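Local structure of ribosomal RNA processing protein 6 (Trypanosoma brucei brucei, 4NLC) at residues N89-A94 / Q141-K146; E297-R302 / M317-V322; K328-A333 / Q356-A361. The protein probably acts, as a nuclear exosome-associated exoribonuclease, to trim RNA from its 3' end during ribosomal RNA processing, this chain being its catalytic core. The protein carries 1 engineered substitution. One frame throughout, in Å; residues are numbered along the deposited sequence.

Two domains of the catalytic core share the three contacts, which follow one another along the chain without interleaving. Contact 1 pairs strands 92-100 and 145-148 in the mixed sheet of the 3'-5' exonuclease domain. Contacts 2 and 3 belong to the helical HRDC domain, on the other side of the chain's centre; the centre of contact 1 lies about 46 Å from that of contact 2 and about 58 Å from that of contact 3. Those two are neighbours, with centres about 13 Å apart, and Ile-357 of helix 351-359 packs on Glu-297, Ile-298 and Trp-301 of helix 289-309. The sheet contact thus lies in the exonuclease domain, while the two helical contacts sit side by side in the HRDC domain.

Contact 1. Residues N89-A94 / Q141-K146; sequences NETEIA and QPNIVK
Thr-91 to Ile-93 and Ile-144 to Lys-146 run parallel and begin a strand pair: Val-145 reaches back to Thr-91 and forward to Ile-93, its N donating to Thr-91 O over 2.8 Å and its O accepting from Ile-93 N over 2.9 Å. Thr-91 O also receives a water that bridges to Asn-143 O, so two donors satisfy this acceptor where the strands open into loops. CB of Glu-92 lies 4.1 Å from CB of Val-145 on one face of the sheet. On the face of Ile-93 and Lys-146 these side chains run alongside each other in the same direction, CG1 and CD1 of the isoleucine each 4.0 Å from the lysine CG. The folded lysine chain brings its buried NZ back to Ile-144 O, 2.8 Å away, and NZ also donates to Val-138 O and Val-167 O. Ile-144 itself sets CG1 3.2 Å from Glu-90 O. The carboxylate of Glu-92 turns away from the second strand, where OE1 is met by Thr-91 OG1 and OE2 forms a salt bridge with Arg-117. This is a parallel pairing inside the mixed sheet of the RNase H-like 3'-5' exonuclease domain: strand 108-115 lies on the other side of strand 92-100, strand 169-171 follows 145-148, and helix 226-238 covers the face of Glu-92 and Val-145 through Leu-227 and Tyr-230.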
loop_
_atom_site.group_PDB
_atom_site.type_symbol
_atom_site.label_atom_id
_atom_site.label_comp_id
_atom_site.label_asym_id
_atom_site.label_seq_id
_atom_site.Cartn_x
_atom_site.Cartn_y
_atom_site.Cartn_z
ATOM N N ASN A 89 22.978 -11.880 2.955
ATOM C CA ASN A 89 24.408 -11.543 2.945
ATOM C C ASN A 89 24.665 -10.019 2.819
ATOM O O ASN A 89 25.822 -9.596 2.691
ATOM C CB ASN A 89 25.141 -12.304 1.836
ATOM C CG ASN A 89 25.475 -13.727 2.184
ATOM O OD1 ASN A 89 25.872 -14.053 3.309
ATOM N ND2 ASN A 89 25.350 -14.606 1.206
ATOM N N GLU A 90 23.586 -9.200 2.851
ATOM C CA GLU A 90 23.662 -7.733 2.752
ATOM C C GLU A 90 23.467 -7.069 4.117
ATOM O O GLU A 90 22.842 -7.645 5.003
ATOM C CB GLU A 90 22.604 -7.210 1.761
ATOM C CG GLU A 90 22.620 -7.884 0.391
ATOM C CD GLU A 90 23.870 -7.692 -0.456
ATOM O OE1 GLU A 90 24.167 -8.591 -1.273
ATOM O OE2 GLU A 90 24.548 -6.649 -0.315
ATOM N N THR A 91 24.013 -5.874 4.296
ATOM C CA THR A 91 23.855 -5.106 5.546
ATOM C C THR A 91 22.784 -4.012 5.370
ATOM O O THR A 91 22.323 -3.423 6.349
ATOM C CB THR A 91 25.206 -4.544 6.022
ATOM O OG1 THR A 91 25.789 -3.788 4.964
ATOM C CG2 THR A 91 26.166 -5.641 6.490
ATOM N N GLU A 92 22.408 -3.736 4.119
ATOM C CA GLU A 92 21.379 -2.780 3.753
ATOM C C GLU A 92 20.801 -3.085 2.380
ATOM O O GLU A 92 21.539 -3.403 1.442
ATOM C CB GLU A 92 21.805 -1.298 3.889
ATOM C CG GLU A 92 22.835 -0.797 2.894
ATOM C CD GLU A 92 24.273 -1.139 3.208
ATOM O OE1 GLU A 92 24.613 -1.262 4.409
ATOM O OE2 GLU A 92 25.055 -1.316 2.245
ATOM N N ILE A 93 19.461 -3.004 2.279
ATOM C CA ILE A 93 18.732 -3.263 1.030
ATOM C C ILE A 93 17.723 -2.168 0.872
ATOM O O ILE A 93 17.256 -1.639 1.887
ATOM C CB ILE A 93 18.061 -4.675 0.984
ATOM C CG1 ILE A 93 16.837 -4.778 1.950
ATOM C CG2 ILE A 93 19.082 -5.825 1.208
ATOM C CD1 ILE A 93 16.043 -6.126 1.914
ATOM N N ALA A 94 17.376 -1.830 -0.394
ATOM C CA ALA A 94 16.386 -0.789 -0.719
ATOM C C ALA A 94 15.143 -1.511 -1.171
ATOM O O ALA A 94 15.234 -2.438 -1.978
ATOM C CB ALA A 94 16.899 0.109 -1.828
ATOM N N GLN A 141 15.488 -9.363 10.342
ATOM C CA GLN A 141 16.925 -9.365 10.638
ATOM C C GLN A 141 17.384 -7.978 11.078
ATOM O O GLN A 141 17.428 -7.075 10.249
ATOM C CB GLN A 141 17.716 -9.913 9.427
ATOM C CG GLN A 141 19.245 -10.083 9.549
ATOM C CD GLN A 141 19.800 -10.641 10.820
ATOM O OE1 GLN A 141 19.801 -11.847 11.064
ATOM N NE2 GLN A 141 20.406 -9.784 11.589
ATOM N N PRO A 142 17.741 -7.796 12.378
ATOM C CA PRO A 142 18.184 -6.479 12.838
ATOM C C PRO A 142 19.490 -5.969 12.229
ATOM O O PRO A 142 19.732 -4.770 12.253
ATOM C CB PRO A 142 18.308 -6.659 14.358
ATOM C CG PRO A 142 18.522 -8.095 14.557
ATOM C CD PRO A 142 17.773 -8.790 13.475
ATOM N N ASN A 143 20.350 -6.862 11.719
ATOM C CA ASN A 143 21.632 -6.422 11.152
ATOM C C ASN A 143 21.516 -6.003 9.689
ATOM O O ASN A 143 22.505 -5.625 9.077
ATOM C CB ASN A 143 22.721 -7.469 11.365
ATOM C CG ASN A 143 24.115 -6.914 11.189
ATOM O OD1 ASN A 143 24.489 -5.896 11.789
ATOM N ND2 ASN A 143 24.895 -7.536 10.311
ATOM N N ILE A 144 20.316 -6.074 9.131
ATOM C CA ILE A 144 20.079 -5.667 7.754
ATOM C C ILE A 144 19.199 -4.469 7.823
ATOM O O ILE A 144 18.074 -4.574 8.326
ATOM C CB ILE A 144 19.444 -6.785 6.848
ATOM C CG1 ILE A 144 20.303 -8.086 6.853
ATOM C CG2 ILE A 144 19.174 -6.258 5.395
ATOM C CD1 ILE A 144 19.733 -9.284 6.074
ATOM N N VAL A 145 19.687 -3.318 7.316
ATOM C CA VAL A 145 18.837 -2.115 7.257
ATOM C C VAL A 145 17.954 -2.210 6.003
ATOM O O VAL A 145 18.469 -2.467 4.903
ATOM C CB VAL A 145 19.656 -0.796 7.316
ATOM C CG1 VAL A 145 18.777 0.426 6.998
ATOM C CG2 VAL A 145 20.308 -0.631 8.679
ATOM N N LYS A 146 16.626 -2.004 6.163
ATOM C CA LYS A 146 15.684 -1.970 5.034
ATOM C C LYS A 146 15.371 -0.508 4.777
ATOM O O LYS A 146 14.731 0.151 5.595
ATOM C CB LYS A 146 14.385 -2.733 5.335
ATOM C CG LYS A 146 14.420 -4.270 5.118
ATOM C CD LYS A 146 15.344 -5.042 6.061
ATOM C CE LYS A 146 14.896 -4.967 7.509
ATOM N NZ LYS A 146 15.649 -5.900 8.394
HETATM O O HOH W 1 23.723 -3.189 8.841
#

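Contact 2. Residues E297-R302 / M317-V322. Engineered in segment 317-322: Ser-321 (natural residue Cys).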
loop_
_atom_site.group_PDB
_atom_site.type_symbol
_atom_site.label_atom_id
_atom_site.label_comp_id
_atom_site.label_asym_id
_atom_site.label_seq_id
_atom_site.Cartn_x
_atom_site.Cartn_y
_atom_site.Cartn_z
ATOM N N GLU A 297 -28.144 6.230 3.014
ATOM C CA GLU A 297 -28.501 4.830 2.747
ATOM C C GLU A 297 -27.851 4.294 1.464
ATOM O O GLU A 297 -27.393 3.157 1.473
ATOM C CB GLU A 297 -30.022 4.615 2.755
ATOM C CG GLU A 297 -30.720 4.875 4.085
ATOM C CD GLU A 297 -30.442 3.889 5.202
ATOM O OE1 GLU A 297 -30.532 2.664 4.960
ATOM O OE2 GLU A 297 -30.166 4.346 6.336
ATOM N N ILE A 298 -27.797 5.100 0.375
ATOM C CA ILE A 298 -27.114 4.695 -0.864
ATOM C C ILE A 298 -25.600 4.519 -0.572
ATOM O O ILE A 298 -25.003 3.529 -0.989
ATOM C CB ILE A 298 -27.347 5.676 -2.045
ATOM C CG1 ILE A 298 -28.841 5.689 -2.527
ATOM C CG2 ILE A 298 -26.365 5.395 -3.211
ATOM C CD1 ILE A 298 -29.393 4.367 -3.219
ATOM N N PHE A 299 -25.013 5.458 0.181
ATOM C CA PHE A 299 -23.611 5.405 0.548
ATOM C C PHE A 299 -23.305 4.174 1.404
ATOM O O PHE A 299 -22.289 3.522 1.184
ATOM C CB PHE A 299 -23.149 6.715 1.227
ATOM C CG PHE A 299 -21.640 6.786 1.351
ATOM C CD1 PHE A 299 -20.980 6.183 2.422
ATOM C CD2 PHE A 299 -20.873 7.383 0.358
ATOM C CE1 PHE A 299 -19.580 6.203 2.507
ATOM C CE2 PHE A 299 -19.478 7.425 0.461
ATOM C CZ PHE A 299 -18.840 6.828 1.529
ATOM N N ASN A 300 -24.179 3.851 2.363
ATOM C CA ASN A 300 -23.980 2.681 3.227
ATOM C C ASN A 300 -24.174 1.397 2.473
ATOM O O ASN A 300 -23.422 0.456 2.704
ATOM C CB ASN A 300 -24.824 2.755 4.495
ATOM C CG ASN A 300 -24.282 3.795 5.428
ATOM O OD1 ASN A 300 -23.209 4.362 5.196
ATOM N ND2 ASN A 300 -24.991 4.068 6.497
ATOM N N TRP A 301 -25.127 1.384 1.513
ATOM C CA TRP A 301 -25.330 0.243 0.631
ATOM C C TRP A 301 -24.069 0.064 -0.265
ATOM O O TRP A 301 -23.614 -1.068 -0.475
ATOM C CB TRP A 301 -26.575 0.432 -0.254
ATOM C CG TRP A 301 -26.727 -0.705 -1.211
ATOM C CD1 TRP A 301 -27.301 -1.913 -0.949
ATOM C CD2 TRP A 301 -26.102 -0.829 -2.501
ATOM N NE1 TRP A 301 -27.099 -2.770 -2.004
ATOM C CE2 TRP A 301 -26.375 -2.129 -2.974
ATOM C CE3 TRP A 301 -25.356 0.044 -3.314
ATOM C CZ2 TRP A 301 -25.959 -2.570 -4.237
ATOM C CZ3 TRP A 301 -24.927 -0.398 -4.559
ATOM C CH2 TRP A 301 -25.237 -1.688 -5.013
ATOM N N ARG A 302 -23.540 1.174 -0.807
ATOM C CA ARG A 302 -22.384 1.169 -1.706
ATOM C C ARG A 302 -21.174 0.559 -1.034
ATOM O O ARG A 302 -20.442 -0.190 -1.680
ATOM C CB ARG A 302 -22.099 2.576 -2.289
ATOM C CG ARG A 302 -21.060 2.579 -3.402
ATOM C CD ARG A 302 -20.686 3.980 -3.841
ATOM N NE ARG A 302 -19.936 4.662 -2.801
ATOM C CZ ARG A 302 -18.885 5.435 -3.016
ATOM N NH1 ARG A 302 -18.461 5.662 -4.249
ATOM N NH2 ARG A 302 -18.248 5.984 -2.001
ATOM N N MET A 317 -19.878 2.334 -7.679
ATOM C CA MET A 317 -20.628 3.506 -8.106
ATOM C C MET A 317 -19.772 4.748 -7.843
ATOM O O MET A 317 -19.233 4.893 -6.748
ATOM C CB MET A 317 -21.868 3.543 -7.175
ATOM C CG MET A 317 -23.023 4.362 -7.613
ATOM S SD MET A 317 -24.174 4.610 -6.215
ATOM C CE MET A 317 -24.704 2.947 -5.911
ATOM N N HIS A 318 -19.690 5.672 -8.804
ATOM C CA HIS A 318 -18.966 6.930 -8.590
ATOM C C HIS A 318 -19.671 7.750 -7.487
ATOM O O HIS A 318 -20.877 7.641 -7.317
ATOM C CB HIS A 318 -18.861 7.734 -9.894
ATOM C CG HIS A 318 -17.922 8.898 -9.809
ATOM N ND1 HIS A 318 -18.319 10.115 -9.272
ATOM C CD2 HIS A 318 -16.623 8.991 -10.181
ATOM C CE1 HIS A 318 -17.266 10.909 -9.353
ATOM N NE2 HIS A 318 -16.218 10.280 -9.897
ATOM N N ILE A 319 -18.914 8.519 -6.716
ATOM C CA ILE A 319 -19.430 9.342 -5.618
ATOM C C ILE A 319 -20.579 10.297 -6.073
ATOM O O ILE A 319 -21.541 10.482 -5.325
ATOM C CB ILE A 319 -18.252 10.082 -4.897
ATOM C CG1 ILE A 319 -18.656 10.650 -3.523
ATOM C CG2 ILE A 319 -17.605 11.151 -5.774
ATOM C CD1 ILE A 319 -18.762 9.643 -2.418
ATOM N N SER A 320 -20.480 10.862 -7.304
ATOM C CA SER A 320 -21.469 11.771 -7.887
ATOM C C SER A 320 -22.766 11.051 -8.137
ATOM O O SER A 320 -23.813 11.664 -8.003
ATOM C CB SER A 320 -20.944 12.398 -9.179
ATOM O OG SER A 320 -20.622 11.423 -10.157
ATOM N N SER A 321 -22.702 9.737 -8.464
ATOM C CA SER A 321 -23.867 8.868 -8.680
ATOM C C SER A 321 -24.687 8.703 -7.414
ATOM O O SER A 321 -25.906 8.611 -7.497
ATOM C CB SER A 321 -23.453 7.510 -9.233
ATOM O OG SER A 321 -23.012 7.627 -10.576
ATOM N N VAL A 322 -24.020 8.692 -6.241
ATOM C CA VAL A 322 -24.648 8.617 -4.924
ATOM C C VAL A 322 -25.479 9.895 -4.755
ATOM O O VAL A 322 -26.668 9.823 -4.415
ATOM C CB VAL A 322 -23.589 8.465 -3.803
ATOM C CG1 VAL A 322 -24.219 8.623 -2.421
ATOM C CG2 VAL A 322 -22.865 7.129 -3.911
#
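Arg-302 reaches from helix 289-309 to the backbone just before helix 319-328, where its NH1 donates to Met-317 O over 2.7 Å. The bond is fairly straight, 156° at the hydrogen, and the oxygen lies in the guanidinium plane, at its edge. Val-322 CG2 sits over one face of that guanidinium and is 3.8 Å from CD of the same arginine. The aliphatic part of the arginine also packs on the methionine, CD being 3.6 Å from Met-317 CB. A bend at chi3 (69°) turns NE out of line with the otherwise extended chain. Met-317 crosses both Ile-298 and Trp-301 at about a right angle: its SD touches Ile-298 CG2 at 3.8 Å, and its CE lies 3.6 Å from Trp-301 CZ3. Ile-298 CG2 also meets Val-322 CG1, the two side chains running antiparallel past one another. Ile-319 CD1 meets both the edge of the Phe-299 ring, 3.7 Å from CE2, and Arg-302 NH2. Behind this shell, His-318 caps helix 319-328 by accepting from Ser-320 N on ND1, while Leu-354 of helix 351-359 backs Ile-298 and Trp-301. Engineered Ser-321 (Cys in the natural protein) makes a hydrogen bond from OG to Cys-339 O. Within this buried, mainly apolar HRDC interface, one directional bond satisfies Met-317 O and helps orient the guanidinium, and apolar packing, the methionine thioether included, supplies the rest.

Contact 3. Residues K328-A333 / Q356-A361; sequences KLPTSA and QIVKDA
Leu-329 and Val-358 bring their backbones to a CA-CA distance of 6.0 Å, where the loop leaving helix 319-328 passes the C-terminal part of helix 351-359. Leu-329 has a positive phi of 48°, so the chain turns out of the helix there before Pro-330 and Thr-331 run past Val-358. That valine carries most of the contact. Its CG1, anti to the backbone N (chi1 178°), points at the loop backbone and lies 3.1 Å from Pro-330 O and 3.6 Å from Leu-329 C. The same methyl touches the leucine side chain at CB, 4.0 Å away, whereas the other branch, CG2, comes within 4.3 Å of the proline ring at CG. Beside Thr-331, the straight side chain of Lys-359 brings CE to 4.1 Å from Thr-331 O, at the exposed margin. Ile-325 of helix 319-328 touches both Pro-330 and Val-358, and Val-294 of helix 289-309 packs on Leu-329; Ser-332 then occupies the N-cap of helix 333-339. The contact therefore joins the loop to the last helix of the HRDC domain by van der Waals packing of one branched side chain against backbone and ring, with a valine methyl pressed closely against a backbone carbonyl and without any polar bond between the two segments.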
loop_
_atom_site.group_PDB
_atom_site.type_symbol
_atom_site.label_atom_id
_atom_site.label_comp_id
_atom_site.label_asym_id
_atom_site.label_seq_id
_atom_site.Cartn_x
_atom_site.Cartn_y
_atom_site.Cartn_z
ATOM N N LYS A 328 -32.108 13.464 -7.470
ATOM C CA LYS A 328 -33.162 13.148 -8.434
ATOM C C LYS A 328 -34.264 12.221 -7.915
ATOM O O LYS A 328 -35.345 12.210 -8.508
ATOM C CB LYS A 328 -32.552 12.568 -9.733
ATOM C CG LYS A 328 -31.714 13.566 -10.541
ATOM C CD LYS A 328 -30.913 12.834 -11.615
ATOM C CE LYS A 328 -30.313 13.746 -12.667
ATOM N NZ LYS A 328 -29.717 12.974 -13.794
ATOM N N LEU A 329 -33.992 11.424 -6.845
ATOM C CA LEU A 329 -34.914 10.416 -6.269
ATOM C C LEU A 329 -35.550 9.500 -7.367
ATOM O O LEU A 329 -36.769 9.532 -7.551
ATOM C CB LEU A 329 -35.986 11.059 -5.335
ATOM C CG LEU A 329 -35.459 11.821 -4.094
ATOM C CD1 LEU A 329 -36.560 12.663 -3.444
ATOM C CD2 LEU A 329 -34.851 10.876 -3.054
ATOM N N PRO A 330 -34.743 8.698 -8.121
ATOM C CA PRO A 330 -35.311 7.829 -9.178
ATOM C C PRO A 330 -36.339 6.798 -8.685
ATOM O O PRO A 330 -36.090 6.130 -7.686
ATOM C CB PRO A 330 -34.068 7.143 -9.740
ATOM C CG PRO A 330 -33.086 7.179 -8.631
ATOM C CD PRO A 330 -33.277 8.525 -8.052
ATOM N N THR A 331 -37.491 6.669 -9.369
ATOM C CA THR A 331 -38.546 5.749 -8.905
ATOM C C THR A 331 -38.827 4.544 -9.836
ATOM O O THR A 331 -39.799 3.820 -9.607
ATOM C CB THR A 331 -39.826 6.499 -8.567
ATOM O OG1 THR A 331 -40.268 7.223 -9.719
ATOM C CG2 THR A 331 -39.658 7.413 -7.339
ATOM N N SER A 332 -37.928 4.284 -10.799
ATOM C CA SER A 332 -37.958 3.150 -11.730
ATOM C C SER A 332 -36.518 2.644 -11.914
ATOM O O SER A 332 -35.568 3.420 -11.746
ATOM C CB SER A 332 -38.575 3.555 -13.069
ATOM O OG SER A 332 -37.707 4.380 -13.830
ATOM N N ALA A 333 -36.347 1.345 -12.211
ATOM C CA ALA A 333 -35.020 0.733 -12.401
ATOM C C ALA A 333 -34.148 1.483 -13.441
ATOM O O ALA A 333 -32.959 1.695 -13.210
ATOM C CB ALA A 333 -35.172 -0.725 -12.788
ATOM N N GLN A 356 -35.543 0.317 -3.933
ATOM C CA GLN A 356 -36.303 0.175 -2.683
ATOM C C GLN A 356 -35.902 1.257 -1.669
ATOM O O GLN A 356 -36.771 1.802 -0.966
ATOM C CB GLN A 356 -36.143 -1.244 -2.086
ATOM C CG GLN A 356 -37.291 -1.641 -1.148
ATOM C CD GLN A 356 -38.657 -1.341 -1.722
ATOM O OE1 GLN A 356 -39.061 -1.846 -2.788
ATOM N NE2 GLN A 356 -39.387 -0.485 -1.035
ATOM N N ILE A 357 -34.582 1.583 -1.626
ATOM C CA ILE A 357 -33.997 2.627 -0.767
ATOM C C ILE A 357 -34.709 3.955 -1.029
ATOM O O ILE A 357 -35.134 4.613 -0.085
ATOM C CB ILE A 357 -32.444 2.735 -0.934
ATOM C CG1 ILE A 357 -31.730 1.547 -0.240
ATOM C CG2 ILE A 357 -31.904 4.096 -0.418
ATOM C CD1 ILE A 357 -30.217 1.321 -0.648
ATOM N N VAL A 358 -34.852 4.319 -2.308
ATOM C CA VAL A 358 -35.517 5.539 -2.756
ATOM C C VAL A 358 -37.009 5.506 -2.410
ATOM O O VAL A 358 -37.539 6.511 -1.934
ATOM C CB VAL A 358 -35.293 5.793 -4.271
ATOM C CG1 VAL A 358 -36.038 7.056 -4.731
ATOM C CG2 VAL A 358 -33.804 5.892 -4.595
ATOM N N LYS A 359 -37.684 4.369 -2.692
ATOM C CA LYS A 359 -39.115 4.182 -2.443
ATOM C C LYS A 359 -39.480 4.345 -0.976
ATOM O O LYS A 359 -40.492 4.967 -0.683
ATOM C CB LYS A 359 -39.602 2.828 -2.974
ATOM C CG LYS A 359 -39.811 2.789 -4.475
ATOM C CD LYS A 359 -40.010 1.371 -4.956
ATOM C CE LYS A 359 -40.220 1.312 -6.442
ATOM N NZ LYS A 359 -40.197 -0.085 -6.939
ATOM N N ASP A 360 -38.647 3.839 -0.055
ATOM C CA ASP A 360 -38.897 3.948 1.393
ATOM C C ASP A 360 -38.729 5.377 1.940
ATOM O O ASP A 360 -39.176 5.669 3.060
ATOM C CB ASP A 360 -38.034 2.935 2.177
ATOM C CG ASP A 360 -38.284 1.469 1.840
ATOM O OD1 ASP A 360 -39.323 1.167 1.223
ATOM O OD2 ASP A 360 -37.444 0.629 2.204
ATOM N N ALA A 361 -38.136 6.278 1.134
ATOM C CA ALA A 361 -37.914 7.671 1.522
ATOM C C ALA A 361 -38.855 8.702 0.868
ATOM O O ALA A 361 -39.012 9.789 1.426
ATOM C CB ALA A 361 -36.470 8.052 1.276
#